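Long-range contact in amoebiasin-2 (Entamoeba histolytica, PDB 3M86), which inhibits cysteine proteases of the amoeba by blocking their substrate-binding site with a wedge of three loops: residues Ile26-Arg31 with Ile74-Leu79. Numbering follows the deposited sequence.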
loop_
_atom_site.group_PDB
_atom_site.type_symbol
_atom_site.label_atom_id
_atom_site.label_comp_id
_atom_site.label_asym_id
_atom_site.label_seq_id
_atom_site.Cartn_x
_atom_site.Cartn_y
_atom_site.Cartn_z
ATOM N N ILE A 26 -7.006 -5.564 -3.268
ATOM C CA ILE A 26 -6.014 -4.541 -3.593
ATOM C C ILE A 26 -4.686 -4.964 -3.003
ATOM O O ILE A 26 -4.621 -5.364 -1.842
ATOM C CB ILE A 26 -6.408 -3.190 -3.006
ATOM C CG1 ILE A 26 -7.674 -2.677 -3.685
ATOM C CG2 ILE A 26 -5.267 -2.160 -3.172
ATOM C CD1 ILE A 26 -8.322 -1.541 -2.961
ATOM N N LYS A 27 -3.637 -4.908 -3.819
ATOM C CA LYS A 27 -2.280 -5.187 -3.340
ATOM C C LYS A 27 -1.419 -3.973 -3.603
ATOM O O LYS A 27 -1.108 -3.669 -4.747
ATOM C CB LYS A 27 -1.662 -6.420 -4.025
ATOM C CG LYS A 27 -2.210 -7.781 -3.593
ATOM C CD LYS A 27 -1.283 -8.911 -4.079
ATOM C CE LYS A 27 -1.868 -10.286 -3.787
ATOM N NZ LYS A 27 -1.034 -11.394 -4.345
ATOM N N ILE A 28 -1.045 -3.281 -2.530
ATOM C CA ILE A 28 -0.180 -2.115 -2.612
ATOM C C ILE A 28 1.239 -2.627 -2.429
ATOM O O ILE A 28 1.558 -3.225 -1.399
ATOM C CB ILE A 28 -0.535 -1.118 -1.513
ATOM C CG1 ILE A 28 -1.987 -0.651 -1.707
ATOM C CG2 ILE A 28 0.443 0.072 -1.517
ATOM C CD1 ILE A 28 -2.581 0.037 -0.495
ATOM N N GLN A 29 2.077 -2.403 -3.432
ATOM C CA GLN A 29 3.435 -2.935 -3.445
ATOM C C GLN A 29 4.400 -1.769 -3.606
ATOM O O GLN A 29 4.416 -1.116 -4.652
ATOM C CB GLN A 29 3.603 -3.931 -4.594
ATOM C CG GLN A 29 2.776 -5.203 -4.385
ATOM C CD GLN A 29 3.051 -6.271 -5.436
ATOM O OE1 GLN A 29 3.618 -5.991 -6.492
ATOM N NE2 GLN A 29 2.643 -7.503 -5.146
ATOM N N LEU A 30 5.159 -1.501 -2.548
ATOM C CA LEU A 30 6.001 -0.307 -2.479
ATOM C C LEU A 30 7.413 -0.704 -2.109
ATOM O O LEU A 30 7.626 -1.699 -1.427
ATOM C CB LEU A 30 5.462 0.648 -1.405
ATOM C CG LEU A 30 3.982 1.016 -1.552
ATOM C CD1 LEU A 30 3.536 1.844 -0.351
ATOM C CD2 LEU A 30 3.746 1.774 -2.860
ATOM N N ARG A 31 8.392 0.082 -2.536
ATOM C CA ARG A 31 9.752 -0.160 -2.075
ATOM C C ARG A 31 9.990 0.591 -0.768
ATOM O O ARG A 31 9.413 1.646 -0.504
ATOM C CB ARG A 31 10.808 0.231 -3.120
ATOM C CG ARG A 31 10.762 -0.579 -4.434
ATOM C CD ARG A 31 10.489 -2.065 -4.229
ATOM N NE ARG A 31 10.655 -2.840 -5.464
ATOM C CZ ARG A 31 9.661 -3.275 -6.240
ATOM N NH1 ARG A 31 8.390 -3.027 -5.934
ATOM N NH2 ARG A 31 9.943 -3.975 -7.329
ATOM N N ILE A 74 0.934 -4.566 1.049
ATOM C CA ILE A 74 -0.235 -4.502 1.912
ATOM C C ILE A 74 -1.424 -4.935 1.076
ATOM O O ILE A 74 -1.693 -4.352 0.029
ATOM C CB ILE A 74 -0.487 -3.073 2.418
ATOM C CG1 ILE A 74 0.711 -2.589 3.244
ATOM C CG2 ILE A 74 -1.756 -3.032 3.253
ATOM C CD1 ILE A 74 0.776 -1.083 3.417
ATOM N N GLN A 75 -2.118 -5.975 1.520
ATOM C CA GLN A 75 -3.274 -6.453 0.775
ATOM C C GLN A 75 -4.551 -6.117 1.520
ATOM O O GLN A 75 -4.669 -6.405 2.720
ATOM C CB GLN A 75 -3.191 -7.956 0.558
ATOM C CG GLN A 75 -1.930 -8.409 -0.144
ATOM C CD GLN A 75 -1.950 -9.905 -0.388
ATOM O OE1 GLN A 75 -3.019 -10.508 -0.511
ATOM N NE2 GLN A 75 -0.781 -10.511 -0.449
ATOM N N LEU A 76 -5.508 -5.512 0.813
ATOM C CA LEU A 76 -6.770 -5.103 1.426
ATOM C C LEU A 76 -7.951 -5.767 0.742
ATOM O O LEU A 76 -8.024 -5.818 -0.490
ATOM C CB LEU A 76 -6.969 -3.592 1.306
ATOM C CG LEU A 76 -5.892 -2.726 1.957
ATOM C CD1 LEU A 76 -6.121 -1.263 1.595
ATOM C CD2 LEU A 76 -5.936 -2.944 3.459
ATOM N N LYS A 77 -8.874 -6.265 1.543
ATOM C CA LYS A 77 -10.049 -6.916 0.986
ATOM C C LYS A 77 -11.270 -6.112 1.385
ATOM O O LYS A 77 -11.444 -5.799 2.548
ATOM C CB LYS A 77 -10.167 -8.333 1.543
ATOM C CG LYS A 77 -11.345 -9.116 0.965
ATOM C CD LYS A 77 -11.355 -10.548 1.479
ATOM C CE LYS A 77 -12.537 -11.324 0.920
ATOM N NZ LYS A 77 -12.534 -12.742 1.379
ATOM N N PRO A 78 -12.134 -5.777 0.425
ATOM C CA PRO A 78 -13.335 -5.024 0.807
ATOM C C PRO A 78 -14.202 -5.750 1.838
ATOM O O PRO A 78 -14.432 -6.959 1.728
ATOM C CB PRO A 78 -14.115 -4.928 -0.509
ATOM C CG PRO A 78 -13.087 -5.037 -1.563
ATOM C CD PRO A 78 -12.036 -5.976 -1.034
ATOM N N LEU A 79 -14.662 -5.006 2.842
ATOM C CA LEU A 79 -15.662 -5.511 3.775
ATOM C C LEU A 79 -17.051 -5.070 3.358
ATOM O O LEU A 79 -18.041 -5.757 3.641
ATOM C CB LEU A 79 -15.374 -4.998 5.191
ATOM C CG LEU A 79 -14.199 -5.694 5.872
ATOM C CD1 LEU A 79 -13.818 -4.968 7.159
ATOM C CD2 LEU A 79 -14.551 -7.146 6.150
#
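Lys-27 lays its aliphatic chain alongside the side chain of Gln-75, both pointing the same way off the sheet. CG of Lys-27 sits 3.5 Å from CG of Gln-75, and further out Lys-27 CE packs against the flat amide, 3.4 Å from Gln-75 CD. In both residues CG stands anti to the carbonyl carbon (chi1 -73° and -57°) and the chain beyond is extended, which keeps the two in step. No hydrogen bond joins the two side chains; the contact is made by the lysine methylenes and is van der Waals packing, while Gln-75 NE2 is hydrogen-bonded to Glu-73 OE1. Their backbones form a non-hydrogen-bonded antiparallel pair, flanked by the hydrogen-bonded pairs Ile-26 with Leu-76 and Ile-28 with Ile-74. Ile-26 N to Leu-76 O spans 3.0 Å and is almost straight at 178°. Ile-28 N to Ile-74 O is shorter, at 2.8 Å. These bonds join two inner strands of one sheet in the immunoglobulin-like beta sandwich of the I42 (chagasin) inhibitors. Ile-26, Ile-28, Ile-74 and Leu-76 occupy the other face, where CD1 of Ile-28 meets CD1 of Leu-76 at 4.3 Å. Both of these residues also touch Ile-86 of the second sheet, and Ile-26 touches Val-108 of that sheet.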